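Local coordinates for protein 4'-phospho-dehydrooxetanocin synthase (Bacillus megaterium, PDB 5UL3) that catalyses the cobalamin- and radical S-adenosylmethionine-dependent oxidative ring contraction of dAMP to an oxetane aldehyde, a step in the biosynthesis of the nucleoside analogue oxetanocin A, at residues T164-I169 against L197-S202; D293-I298 against L346-H351; K340-I345 against I358-E363; K418-C423 against D429-G434; D515-L518 against E522-E525. All coordinates share one frame; numbering follows the deposited sequence.

Interaction 1: T164-I169 against L197-S202; sequences TTINQI and LDLIYS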
# COMPACT_ATOMS: atom_id res chain seq x y z
N THR A 164 0.74 -2.28 -20.22
CA THR A 164 1.34 -1.33 -21.14
C THR A 164 2.86 -1.46 -21.13
O THR A 164 3.49 -1.37 -20.07
CB THR A 164 0.93 0.10 -20.78
OG1 THR A 164 -0.50 0.14 -20.58
CG2 THR A 164 1.30 1.07 -21.90
N THR A 165 3.45 -1.67 -22.31
CA THR A 165 4.88 -1.89 -22.43
C THR A 165 5.64 -0.57 -22.55
O THR A 165 5.07 0.48 -22.85
CB THR A 165 5.20 -2.75 -23.65
OG1 THR A 165 4.80 -2.05 -24.83
CG2 THR A 165 4.46 -4.09 -23.57
N ILE A 166 6.97 -0.66 -22.37
CA ILE A 166 7.85 0.49 -22.56
C ILE A 166 7.64 1.13 -23.93
O ILE A 166 7.51 2.35 -24.05
CB ILE A 166 9.32 0.09 -22.35
CG1 ILE A 166 9.61 -0.25 -20.88
CG2 ILE A 166 10.24 1.20 -22.80
CD1 ILE A 166 11.00 -0.86 -20.66
N ASN A 167 7.59 0.31 -24.99
CA ASN A 167 7.41 0.89 -26.31
C ASN A 167 6.01 1.48 -26.50
O ASN A 167 5.85 2.46 -27.23
CB ASN A 167 7.72 -0.15 -27.40
CG ASN A 167 9.21 -0.47 -27.49
OD1 ASN A 167 10.07 0.32 -27.06
ND2 ASN A 167 9.53 -1.62 -28.07
N GLN A 168 5.00 0.91 -25.84
CA GLN A 168 3.67 1.51 -25.90
C GLN A 168 3.63 2.83 -25.14
O GLN A 168 2.92 3.77 -25.54
CB GLN A 168 2.62 0.54 -25.37
CG GLN A 168 2.42 -0.67 -26.29
CD GLN A 168 1.45 -1.70 -25.73
OE1 GLN A 168 1.45 -2.00 -24.53
NE2 GLN A 168 0.62 -2.26 -26.61
N ILE A 169 4.37 2.93 -24.03
CA ILE A 169 4.46 4.21 -23.32
C ILE A 169 5.01 5.29 -24.24
O ILE A 169 4.43 6.37 -24.38
CB ILE A 169 5.32 4.08 -22.06
CG1 ILE A 169 4.60 3.22 -21.02
CG2 ILE A 169 5.69 5.49 -21.54
CD1 ILE A 169 5.53 2.70 -19.94
N LEU A 197 13.32 6.52 -19.13
CA LEU A 197 13.93 7.84 -19.17
C LEU A 197 14.90 7.96 -20.35
O LEU A 197 14.94 8.99 -21.03
CB LEU A 197 14.65 8.13 -17.85
CG LEU A 197 13.68 8.46 -16.70
CD1 LEU A 197 14.39 8.47 -15.33
CD2 LEU A 197 12.99 9.81 -16.98
N ASP A 198 15.72 6.92 -20.58
CA ASP A 198 16.62 6.93 -21.73
C ASP A 198 15.87 7.23 -23.02
O ASP A 198 16.27 8.11 -23.80
CB ASP A 198 17.34 5.58 -21.84
CG ASP A 198 18.47 5.42 -20.83
OD1 ASP A 198 18.81 6.36 -20.07
OD2 ASP A 198 19.02 4.30 -20.79
N LEU A 199 14.74 6.54 -23.25
CA LEU A 199 13.96 6.72 -24.47
C LEU A 199 13.27 8.08 -24.52
O LEU A 199 13.15 8.68 -25.59
CB LEU A 199 12.91 5.61 -24.57
CG LEU A 199 13.48 4.28 -25.03
CD1 LEU A 199 12.53 3.18 -24.62
CD2 LEU A 199 13.63 4.33 -26.54
N ILE A 200 12.80 8.57 -23.37
CA ILE A 200 12.20 9.90 -23.33
C ILE A 200 13.21 10.95 -23.76
O ILE A 200 12.92 11.82 -24.59
CB ILE A 200 11.65 10.21 -21.93
CG1 ILE A 200 10.40 9.36 -21.66
CG2 ILE A 200 11.34 11.71 -21.80
CD1 ILE A 200 9.93 9.45 -20.20
N TYR A 201 14.41 10.91 -23.16
CA TYR A 201 15.41 11.93 -23.48
C TYR A 201 15.95 11.77 -24.90
O TYR A 201 16.24 12.77 -25.56
CB TYR A 201 16.55 11.92 -22.47
CG TYR A 201 16.19 12.58 -21.16
CD1 TYR A 201 16.04 13.96 -21.08
CD2 TYR A 201 15.99 11.83 -20.01
CE1 TYR A 201 15.71 14.57 -19.89
CE2 TYR A 201 15.65 12.44 -18.82
CZ TYR A 201 15.51 13.81 -18.76
OH TYR A 201 15.18 14.44 -17.58
N SER A 202 16.08 10.53 -25.39
CA SER A 202 16.51 10.39 -26.78
C SER A 202 15.48 10.97 -27.75
O SER A 202 15.86 11.53 -28.78
CB SER A 202 16.83 8.92 -27.12
OG SER A 202 15.70 8.07 -27.01
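Ile-166 and Leu-199 meet methyl to methyl, with Ile-166 CG2 3.5 Å from Leu-199 CD1, and their side chains cross at about a right angle. CG2 of Ile-166 stands anti to its own backbone N, which turns this branch toward Leu-199, while the CG1 arm lies beside that nitrogen.

Behind the isoleucine, the start of helix 166-176 is fixed by a capping box. Thr-165, at the N-cap, accepts from Gln-168 N through OG1 (3.1 Å), and Gln-168 OE1 takes the Thr-165 N-H on a lone pair at 3.0 Å in return. Ile-166 is thus held on the first turn of its helix. Ile-166 also packs on Leu-192, Glu-195 and Ile-196 of helix 190-205, and Leu-199 on Ile-170, so the pair belongs to a longer seam between two helices of the cobalamin-binding Rossmann domain, at the N-terminal end of helix 166-176.

Resting on two methyl groups, the contact imposes no bonding direction; its position is set by the helix cap on one side and the shapes of two branched aliphatic side chains.

Interaction 2: D293-I298 against L346-H351; sequences DILGEI and LRAGKH. With EDO (1,2-ethanediol), chain B.
Leu-295 rests one methyl, CD2, on Ala-348 of helix 335-351; its CB leaves the backbone toward that helix. The leucine's CG lies anti to the backbone N (chi1 -173°), and this extended first torsion carries the branch across. There CD2 sits 3.6 Å from Ala-348 CB, whose bond from the backbone is directed back toward the leucine, so two methyl groups meet.

The same CD2 reaches past the alanine to the main chain, lying 3.9 Å from Gly-349 N. Small residues suit both places: Ala-348 offers a single methyl, and Gly-349, with no side chain, lets the leucine settle near the peptide between the two. As a result the backbones come close, with 7.6 Å from Leu-295 CA to Gly-349 CA. Leu-295 also touches Ile-354 and Ala-348 touches Leu-292, which extends the apolar patch.

Arg-347, one residue before the alanine, is turned elsewhere. Its chain bends at chi3 (71°), and NH2 donates to O1 of a 1,2-ethanediol molecule at 3.0 Å, the oxygen lying at the guanidinium edge near its plane. The N-H...O angle of 141° makes this a bent bond, and the diol probably comes from the crystallisation liquor. NH2 also bonds to the backbone O of Ser-22.

The contact thus fastens helix 295-300 to helix 335-351 of the radical SAM barrel, the Leu-295 side chain lying about 13 Å from cobalamin. Its chemistry is divided by helix face: van der Waals contact of a leucine with alanine and glycine on the buried side, while the charged side chain makes its directional bonds away from that seam.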
# COMPACT_ATOMS: atom_id res chain seq x y z
N ASP A 293 -9.56 6.54 -14.69
CA ASP A 293 -9.29 6.25 -16.10
C ASP A 293 -8.88 4.79 -16.34
O ASP A 293 -9.23 4.20 -17.37
CB ASP A 293 -8.16 7.14 -16.62
CG ASP A 293 -8.46 8.63 -16.49
OD1 ASP A 293 -9.23 9.03 -15.59
OD2 ASP A 293 -7.89 9.39 -17.29
N ILE A 294 -8.09 4.22 -15.43
CA ILE A 294 -7.52 2.88 -15.62
C ILE A 294 -8.43 1.78 -15.09
O ILE A 294 -8.14 0.59 -15.31
CB ILE A 294 -6.13 2.81 -14.95
CG1 ILE A 294 -5.28 4.03 -15.32
CG2 ILE A 294 -5.35 1.56 -15.37
CD1 ILE A 294 -4.94 4.14 -16.81
N LEU A 295 -9.54 2.14 -14.45
CA LEU A 295 -10.31 1.16 -13.70
C LEU A 295 -10.84 0.04 -14.60
O LEU A 295 -10.79 -1.14 -14.24
CB LEU A 295 -11.45 1.85 -12.96
CG LEU A 295 -12.21 0.91 -12.02
CD1 LEU A 295 -11.25 0.32 -10.99
CD2 LEU A 295 -13.38 1.61 -11.34
N GLY A 296 -11.36 0.40 -15.79
CA GLY A 296 -11.85 -0.62 -16.72
C GLY A 296 -10.81 -1.68 -17.04
O GLY A 296 -11.11 -2.87 -17.02
N GLU A 297 -9.57 -1.26 -17.30
CA GLU A 297 -8.52 -2.23 -17.56
C GLU A 297 -8.14 -2.99 -16.30
O GLU A 297 -7.82 -4.19 -16.37
CB GLU A 297 -7.30 -1.54 -18.17
CG GLU A 297 -7.55 -1.08 -19.61
CD GLU A 297 -7.88 -2.25 -20.54
OE1 GLU A 297 -7.04 -3.17 -20.65
OE2 GLU A 297 -8.99 -2.26 -21.13
N ILE A 298 -8.15 -2.32 -15.14
CA ILE A 298 -7.89 -3.02 -13.89
C ILE A 298 -8.90 -4.14 -13.67
O ILE A 298 -8.54 -5.23 -13.20
CB ILE A 298 -7.90 -2.02 -12.71
CG1 ILE A 298 -6.66 -1.14 -12.79
CG2 ILE A 298 -7.96 -2.75 -11.36
CD1 ILE A 298 -6.76 0.06 -11.87
N LEU A 346 -16.87 2.76 -5.24
CA LEU A 346 -17.74 1.59 -5.19
C LEU A 346 -18.71 1.59 -6.37
O LEU A 346 -18.97 0.55 -6.99
CB LEU A 346 -18.50 1.56 -3.87
CG LEU A 346 -17.66 1.20 -2.64
CD1 LEU A 346 -18.41 1.58 -1.38
CD2 LEU A 346 -17.30 -0.30 -2.65
N ARG A 347 -19.24 2.76 -6.70
CA ARG A 347 -20.16 2.86 -7.84
C ARG A 347 -19.44 2.53 -9.14
O ARG A 347 -19.97 1.79 -9.99
CB ARG A 347 -20.79 4.25 -7.87
CG ARG A 347 -21.82 4.41 -9.00
CD ARG A 347 -22.67 5.68 -8.87
NE ARG A 347 -21.89 6.87 -9.14
CZ ARG A 347 -21.58 7.30 -10.36
NH1 ARG A 347 -21.99 6.62 -11.44
NH2 ARG A 347 -20.86 8.41 -10.51
N ALA A 348 -18.23 3.06 -9.31
CA ALA A 348 -17.45 2.77 -10.50
C ALA A 348 -17.04 1.31 -10.54
O ALA A 348 -17.02 0.69 -11.61
CB ALA A 348 -16.22 3.67 -10.57
N GLY A 349 -16.66 0.74 -9.39
CA GLY A 349 -16.31 -0.68 -9.37
C GLY A 349 -17.48 -1.57 -9.76
O GLY A 349 -17.33 -2.53 -10.52
N LYS A 350 -18.68 -1.23 -9.27
CA LYS A 350 -19.87 -2.00 -9.59
C LYS A 350 -20.18 -1.97 -11.08
O LYS A 350 -20.64 -2.97 -11.65
CB LYS A 350 -21.05 -1.46 -8.79
CG LYS A 350 -22.35 -2.25 -8.96
CD LYS A 350 -23.51 -1.51 -8.30
CE LYS A 350 -24.75 -2.39 -8.19
NZ LYS A 350 -24.59 -3.46 -7.17
N HIS A 351 -19.93 -0.83 -11.73
CA HIS A 351 -20.10 -0.74 -13.17
C HIS A 351 -19.26 -1.78 -13.91
O HIS A 351 -19.68 -2.28 -14.96
CB HIS A 351 -19.73 0.66 -13.66
CG HIS A 351 -19.68 0.78 -15.15
ND1 HIS A 351 -20.82 0.88 -15.92
CD2 HIS A 351 -18.64 0.76 -16.02
CE1 HIS A 351 -20.48 0.96 -17.20
NE2 HIS A 351 -19.16 0.89 -17.28
C1 EDO B . -20.16 11.87 -10.13
O1 EDO B . -20.17 10.92 -9.05
C2 EDO B . -21.41 12.73 -10.04
O2 EDO B . -21.37 13.41 -8.78

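Interaction 3: K340-I345 against I358-E363; sequences KQLDDI and IYMADE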
# COMPACT_ATOMS: atom_id res chain seq x y z
N LYS A 340 -17.91 10.22 0.45
CA LYS A 340 -18.10 10.53 -0.96
C LYS A 340 -17.14 9.73 -1.83
O LYS A 340 -17.54 9.13 -2.84
CB LYS A 340 -17.92 12.02 -1.22
CG LYS A 340 -17.75 12.31 -2.73
CD LYS A 340 -17.26 13.71 -3.00
CE LYS A 340 -17.24 14.04 -4.49
NZ LYS A 340 -16.29 13.20 -5.29
N GLN A 341 -15.85 9.73 -1.47
CA GLN A 341 -14.88 9.03 -2.30
C GLN A 341 -15.13 7.52 -2.29
O GLN A 341 -14.98 6.85 -3.32
CB GLN A 341 -13.45 9.34 -1.82
CG GLN A 341 -13.11 10.83 -2.06
CD GLN A 341 -11.63 11.14 -1.92
OE1 GLN A 341 -10.77 10.28 -2.09
NE2 GLN A 341 -11.33 12.40 -1.60
N LEU A 342 -15.52 6.97 -1.14
CA LEU A 342 -15.87 5.55 -1.10
C LEU A 342 -17.06 5.27 -2.01
O LEU A 342 -17.06 4.28 -2.77
CB LEU A 342 -16.17 5.12 0.34
CG LEU A 342 -14.94 4.96 1.27
CD1 LEU A 342 -15.41 4.88 2.72
CD2 LEU A 342 -14.09 3.72 0.89
N ASP A 343 -18.07 6.13 -1.96
CA ASP A 343 -19.24 5.97 -2.82
C ASP A 343 -18.85 6.00 -4.30
O ASP A 343 -19.33 5.17 -5.08
CB ASP A 343 -20.27 7.05 -2.52
CG ASP A 343 -21.51 6.93 -3.39
OD1 ASP A 343 -22.33 6.03 -3.14
OD2 ASP A 343 -21.66 7.74 -4.34
N ASP A 344 -17.97 6.93 -4.68
CA ASP A 344 -17.52 7.04 -6.07
C ASP A 344 -16.83 5.76 -6.53
O ASP A 344 -17.14 5.22 -7.60
CB ASP A 344 -16.55 8.21 -6.25
CG ASP A 344 -17.21 9.56 -6.10
OD1 ASP A 344 -18.45 9.63 -6.15
OD2 ASP A 344 -16.47 10.57 -5.91
N ILE A 345 -15.86 5.29 -5.74
CA ILE A 345 -15.08 4.14 -6.14
C ILE A 345 -15.96 2.90 -6.20
O ILE A 345 -15.84 2.08 -7.12
CB ILE A 345 -13.89 3.97 -5.17
CG1 ILE A 345 -12.92 5.14 -5.34
CG2 ILE A 345 -13.18 2.65 -5.41
CD1 ILE A 345 -12.00 5.31 -4.18
N ILE A 358 -12.62 -2.83 -0.47
CA ILE A 358 -11.70 -1.70 -0.53
C ILE A 358 -10.44 -2.02 0.26
O ILE A 358 -10.52 -2.38 1.44
CB ILE A 358 -12.34 -0.42 0.02
CG1 ILE A 358 -13.73 -0.17 -0.60
CG2 ILE A 358 -11.40 0.78 -0.20
CD1 ILE A 358 -13.65 0.35 -2.02
N TYR A 359 -9.29 -1.87 -0.36
CA TYR A 359 -8.02 -2.01 0.35
C TYR A 359 -7.56 -0.60 0.71
O TYR A 359 -7.11 0.15 -0.16
CB TYR A 359 -7.01 -2.74 -0.51
CG TYR A 359 -7.55 -4.12 -0.82
CD1 TYR A 359 -8.40 -4.34 -1.91
CD2 TYR A 359 -7.27 -5.19 0.02
CE1 TYR A 359 -8.93 -5.60 -2.16
CE2 TYR A 359 -7.79 -6.45 -0.22
CZ TYR A 359 -8.61 -6.66 -1.31
OH TYR A 359 -9.12 -7.92 -1.54
N MET A 360 -7.71 -0.24 1.99
CA MET A 360 -7.29 1.09 2.42
C MET A 360 -5.78 1.20 2.38
O MET A 360 -5.06 0.34 2.92
CB MET A 360 -7.79 1.42 3.84
CG MET A 360 -9.28 1.37 4.07
SD MET A 360 -10.20 2.58 3.07
CE MET A 360 -11.80 2.42 3.86
N ALA A 361 -5.29 2.26 1.76
CA ALA A 361 -3.86 2.47 1.61
C ALA A 361 -3.22 3.12 2.83
O ALA A 361 -1.98 3.14 2.91
CB ALA A 361 -3.57 3.35 0.38
N ASP A 362 -4.02 3.60 3.78
CA ASP A 362 -3.52 4.37 4.94
C ASP A 362 -2.40 3.62 5.67
O ASP A 362 -2.53 2.44 6.00
CB ASP A 362 -4.64 4.64 5.94
CG ASP A 362 -5.85 5.28 5.33
OD1 ASP A 362 -6.25 4.92 4.20
OD2 ASP A 362 -6.45 6.12 6.02
N GLU A 363 -1.32 4.34 5.97
CA GLU A 363 -0.38 3.84 6.97
C GLU A 363 -1.06 3.70 8.33
O GLU A 363 -0.76 2.77 9.09
CB GLU A 363 0.82 4.79 7.09
CG GLU A 363 1.78 4.72 5.91
CD GLU A 363 3.01 5.57 6.15
OE1 GLU A 363 2.82 6.78 6.40
OE2 GLU A 363 4.13 5.01 6.15
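Leu-342 meets strand 357-360 through the far end of its side chain. Its CB leaves the helix obliquely to the strand and touches nothing on it; CG lies beside the backbone N, anti to the carbonyl carbon (chi1 -75°), and brings the branch round. From there CD2 makes the contact, 4.1 Å from Ile-358 CG2 and 4.0 Å from Met-360 CE. One methyl is thus shared by two residues on the same face of the strand; the leucine and methionine side chains cross at about a right angle. Met-360 is suited to this, since its unbranched chain bends at chi2 (-62°) and swings CE back toward the leucine.

One helical turn on, Ile-345 CG2 packs on Ile-358 CD1 at 4.1 Å in the conformer described. Leu-342 and Ile-345 also cover Leu-307 on the adjacent strand 305-311.

The axes of residues 340-345 and 358-360 pass 11.3 Å apart, their directions 140° from parallel. This is the packing of an outer helix on the parallel strands of the partial TIM barrel of radical SAM enzymes. Just beyond the strand's C-terminal end, Ala-361 and Glu-363 bind cobalamin, as befits a barrel whose active site lies at the C-terminal ends of its strands.

Interaction 4: K418-C423 against D429-G434; sequences KMWHYC and DRIFIG
Helix 410-426 runs past the sheet and the chain then turns back, so that residues 418-423 on the helix face the extended backbone of residues 430-433, where Ile-431 and Ile-433, alternate residues, both send CB toward the helix. The contact is carried by the six-membered half of Trp-420. Its CG stands anti to the carbonyl carbon (chi1 -83°), and with the ring turned at chi2 (95°) the indole's far corner projects toward the sheet. CH2 lies 4.0 Å from Ile-431 CG2, which comes in at the ring edge near its plane, and CZ3 is 4.1 Å from that same methyl. Ile-433 CD1 approaches CH2 obliquely at 4.3 Å.

Beta-branched isoleucines favour extended backbone and offer methyls to the helix, while the long indole can span the distance between the two layers. On one face of the indole sits Met-419 CE, 3.4 Å above the plane and displaced toward the rim. The polar end is satisfied away from the isoleucines: Trp-420 NE1 donates to the backbone O of Ser-402. Phe-396 and Ala-398 of the neighbouring strand also pack against the tryptophan, so a single ring bears on two adjacent strands.

Strand 393-398, helix 410-426 and strand 432-436 form a beta-alpha-beta unit with parallel strands, the repeating element of a TIM-like barrel. In this radical SAM domain the second strand ends at Glu-436, which binds S-adenosylmethionine, and the side chain of Ile-433 is about 10 Å from the iron-sulfur cluster.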
# COMPACT_ATOMS: atom_id res chain seq x y z
N LYS A 418 -15.35 -0.07 21.35
CA LYS A 418 -16.57 0.29 20.63
C LYS A 418 -16.27 0.69 19.18
O LYS A 418 -16.97 0.28 18.25
CB LYS A 418 -17.30 1.42 21.35
CG LYS A 418 -18.49 1.96 20.56
CD LYS A 418 -19.28 3.03 21.35
CE LYS A 418 -20.46 3.54 20.52
NZ LYS A 418 -21.06 4.80 21.07
N MET A 419 -15.23 1.50 18.98
CA MET A 419 -14.86 1.92 17.63
C MET A 419 -14.50 0.72 16.76
O MET A 419 -14.94 0.60 15.61
CB MET A 419 -13.69 2.91 17.68
CG MET A 419 -13.29 3.49 16.31
SD MET A 419 -11.51 3.86 16.28
CE MET A 419 -10.87 2.20 16.27
N TRP A 420 -13.68 -0.19 17.30
CA TRP A 420 -13.33 -1.38 16.53
C TRP A 420 -14.56 -2.23 16.22
O TRP A 420 -14.64 -2.84 15.14
CB TRP A 420 -12.28 -2.19 17.30
CG TRP A 420 -10.89 -1.67 17.08
CD1 TRP A 420 -10.19 -0.78 17.87
CD2 TRP A 420 -10.04 -1.97 15.97
NE1 TRP A 420 -8.95 -0.53 17.32
CE2 TRP A 420 -8.83 -1.25 16.15
CE3 TRP A 420 -10.17 -2.79 14.83
CZ2 TRP A 420 -7.77 -1.33 15.25
CZ3 TRP A 420 -9.11 -2.86 13.94
CH2 TRP A 420 -7.92 -2.14 14.15
N HIS A 421 -15.52 -2.28 17.14
CA HIS A 421 -16.76 -3.00 16.86
C HIS A 421 -17.49 -2.36 15.69
O HIS A 421 -17.97 -3.07 14.79
CB HIS A 421 -17.66 -3.03 18.09
CG HIS A 421 -18.92 -3.82 17.90
ND1 HIS A 421 -20.15 -3.37 18.32
CD2 HIS A 421 -19.14 -5.03 17.34
CE1 HIS A 421 -21.08 -4.26 18.02
NE2 HIS A 421 -20.49 -5.29 17.43
N TYR A 422 -17.58 -1.03 15.67
CA TYR A 422 -18.18 -0.34 14.53
C TYR A 422 -17.44 -0.67 13.24
O TYR A 422 -18.06 -0.81 12.18
CB TYR A 422 -18.21 1.17 14.75
CG TYR A 422 -19.50 1.65 15.39
CD1 TYR A 422 -19.67 1.62 16.75
CD2 TYR A 422 -20.57 2.07 14.61
CE1 TYR A 422 -20.85 2.04 17.34
CE2 TYR A 422 -21.76 2.49 15.18
CZ TYR A 422 -21.89 2.47 16.55
OH TYR A 422 -23.06 2.88 17.16
N CYS A 423 -16.10 -0.75 13.30
CA CYS A 423 -15.35 -1.16 12.11
C CYS A 423 -15.78 -2.55 11.65
O CYS A 423 -16.02 -2.77 10.45
CB CYS A 423 -13.86 -1.15 12.39
SG CYS A 423 -13.18 0.51 12.53
N ASP A 429 -12.36 -6.31 7.44
CA ASP A 429 -12.19 -7.71 7.06
C ASP A 429 -10.81 -8.23 7.44
O ASP A 429 -10.64 -8.75 8.55
CB ASP A 429 -12.42 -7.85 5.55
CG ASP A 429 -12.39 -9.30 5.09
OD1 ASP A 429 -12.64 -10.20 5.91
OD2 ASP A 429 -12.07 -9.51 3.91
N ARG A 430 -9.83 -8.12 6.54
CA ARG A 430 -8.46 -8.56 6.84
C ARG A 430 -7.67 -7.34 7.31
O ARG A 430 -7.23 -6.52 6.50
CB ARG A 430 -7.82 -9.22 5.62
CG ARG A 430 -8.13 -10.72 5.58
CD ARG A 430 -7.60 -11.42 4.35
NE ARG A 430 -8.56 -11.31 3.27
CZ ARG A 430 -9.44 -12.25 2.96
NH1 ARG A 430 -10.28 -12.03 1.96
NH2 ARG A 430 -9.48 -13.39 3.63
N ILE A 431 -7.48 -7.22 8.63
CA ILE A 431 -6.77 -6.09 9.23
C ILE A 431 -5.35 -6.52 9.56
O ILE A 431 -5.11 -7.63 10.08
CB ILE A 431 -7.51 -5.57 10.49
CG1 ILE A 431 -8.68 -4.63 10.17
CG2 ILE A 431 -6.57 -4.78 11.40
CD1 ILE A 431 -9.27 -4.68 8.78
N PHE A 432 -4.37 -5.65 9.23
CA PHE A 432 -2.96 -5.91 9.48
C PHE A 432 -2.57 -5.15 10.75
O PHE A 432 -2.77 -3.94 10.82
CB PHE A 432 -2.10 -5.42 8.31
CG PHE A 432 -0.62 -5.60 8.51
CD1 PHE A 432 0.14 -4.59 9.11
CD2 PHE A 432 0.02 -6.75 8.09
CE1 PHE A 432 1.51 -4.76 9.30
CE2 PHE A 432 1.38 -6.92 8.28
CZ PHE A 432 2.13 -5.93 8.88
N ILE A 433 -2.00 -5.85 11.73
CA ILE A 433 -1.52 -5.20 12.96
C ILE A 433 -0.01 -5.32 12.98
O ILE A 433 0.53 -6.44 12.92
CB ILE A 433 -2.12 -5.81 14.23
CG1 ILE A 433 -3.65 -5.86 14.17
CG2 ILE A 433 -1.62 -5.02 15.49
CD1 ILE A 433 -4.32 -4.55 14.37
N GLY A 434 0.68 -4.19 13.03
CA GLY A 434 2.14 -4.19 13.07
C GLY A 434 2.71 -4.58 14.42
O GLY A 434 3.35 -3.76 15.09

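Interaction 5: D515-L518 against E522-E525; sequences DKLL and EFIE
Lys-516 and Phe-523 face each other across a sharp bend between two consecutive short helices, 510-519 and 521-527.

The aromatic contact is a CH-pi interaction. Lys-516 CB lies over one face of the Phe-523 ring, 3.9 Å from its centroid and 18° off the normal. The lysine chain then continues across the same ring, with CD 3.8 Å from both CD1 and CE1 of Phe-523. Phe-523 holds CG anti to its backbone N (chi1 -173°), which swings the ring back to the first helix. A lysine fits here because its methylene stem can cover the ring while its ammonium end extends beyond, where it has a long, weak ion pair with Asp-520.

Aliphatic packing adds to this: Leu-517 CD2 reaches the edge in the ring plane, 3.8 Å from CE2 of Phe-523. The same leucine packs on Leu-461 and Ala-464, which ties the bend to helix 452-464.

Contacts with the main chain come from Ile-524. Leu-517 O, which accepts a hydrogen bond from Arg-460 NH1, also has the CD1 methyl of Ile-524 against it at 3.3 Å.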
# COMPACT_ATOMS: atom_id res chain seq x y z
N ASP A 515 -13.58 -6.02 30.04
CA ASP A 515 -13.07 -6.56 31.30
C ASP A 515 -12.87 -8.07 31.21
O ASP A 515 -11.87 -8.60 31.72
CB ASP A 515 -14.01 -6.21 32.44
CG ASP A 515 -13.90 -4.76 32.87
OD1 ASP A 515 -12.82 -4.16 32.67
OD2 ASP A 515 -14.89 -4.22 33.41
N LYS A 516 -13.79 -8.78 30.56
CA LYS A 516 -13.68 -10.23 30.48
C LYS A 516 -12.50 -10.65 29.61
O LYS A 516 -11.79 -11.61 29.94
CB LYS A 516 -14.98 -10.82 29.96
CG LYS A 516 -16.06 -10.96 31.03
CD LYS A 516 -17.38 -11.39 30.42
CE LYS A 516 -18.49 -11.51 31.46
NZ LYS A 516 -18.40 -12.78 32.23
N LEU A 517 -12.26 -9.96 28.49
CA LEU A 517 -11.13 -10.33 27.64
C LEU A 517 -9.78 -9.98 28.27
O LEU A 517 -8.78 -10.62 27.94
CB LEU A 517 -11.27 -9.68 26.26
CG LEU A 517 -12.35 -10.31 25.39
CD1 LEU A 517 -12.63 -9.48 24.15
CD2 LEU A 517 -11.95 -11.72 25.00
N LEU A 518 -9.73 -9.00 29.17
CA LEU A 518 -8.46 -8.71 29.81
C LEU A 518 -8.18 -9.59 31.03
O LEU A 518 -7.04 -9.98 31.25
CB LEU A 518 -8.39 -7.24 30.24
CG LEU A 518 -7.68 -6.30 29.27
CD1 LEU A 518 -8.51 -6.15 27.99
CD2 LEU A 518 -7.44 -4.96 29.94
N GLU A 522 -11.34 -17.75 32.61
CA GLU A 522 -12.30 -18.74 32.14
C GLU A 522 -12.96 -18.29 30.84
O GLU A 522 -13.20 -19.10 29.95
CB GLU A 522 -13.36 -19.00 33.20
CG GLU A 522 -12.87 -19.78 34.41
CD GLU A 522 -14.01 -20.33 35.25
OE1 GLU A 522 -15.18 -20.07 34.89
OE2 GLU A 522 -13.74 -21.02 36.25
N PHE A 523 -13.26 -17.00 30.73
CA PHE A 523 -13.86 -16.47 29.51
C PHE A 523 -12.92 -16.62 28.33
O PHE A 523 -13.31 -17.11 27.26
CB PHE A 523 -14.25 -15.00 29.73
CG PHE A 523 -15.03 -14.39 28.61
CD1 PHE A 523 -16.41 -14.50 28.56
CD2 PHE A 523 -14.38 -13.66 27.62
CE1 PHE A 523 -17.13 -13.91 27.53
CE2 PHE A 523 -15.10 -13.07 26.59
CZ PHE A 523 -16.47 -13.20 26.55
N ILE A 524 -11.66 -16.21 28.51
CA ILE A 524 -10.66 -16.34 27.44
C ILE A 524 -10.55 -17.80 27.00
O ILE A 524 -10.57 -18.10 25.80
CB ILE A 524 -9.31 -15.78 27.91
CG1 ILE A 524 -9.43 -14.27 28.15
CG2 ILE A 524 -8.24 -16.09 26.90
CD1 ILE A 524 -8.37 -13.69 29.09
N GLU A 525 -10.47 -18.73 27.96
CA GLU A 525 -10.40 -20.15 27.62
C GLU A 525 -11.63 -20.61 26.86
O GLU A 525 -11.52 -21.39 25.90
CB GLU A 525 -10.22 -20.98 28.89
CG GLU A 525 -8.77 -21.23 29.21
CD GLU A 525 -8.01 -21.76 28.02
OE1 GLU A 525 -8.30 -22.90 27.60
OE2 GLU A 525 -7.15 -21.02 27.49

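Interactions 2, 3 and 4 are buried, interaction 5 is partly buried and interaction 1 lies at the surface. Interactions 2 and 3 share helix 335-351, one joining it to helix 295-300 and the other to the sheet, and they touch where Leu-346 packs on Ile-358. Interactions 3 and 4 set different helices against the same sheet, their centres about 15 Å apart, near cobalamin and the iron-sulfur cluster respectively. Interactions 1 and 5, about 60 Å apart between centres, lie far from the cofactors. Aliphatic contacts dominate interactions 1 to 3, whereas aromatic rings carry the others: the tryptophan of interaction 4 is met at its edge and obliquely, the phenylalanine of interaction 5 over a face and at its edge.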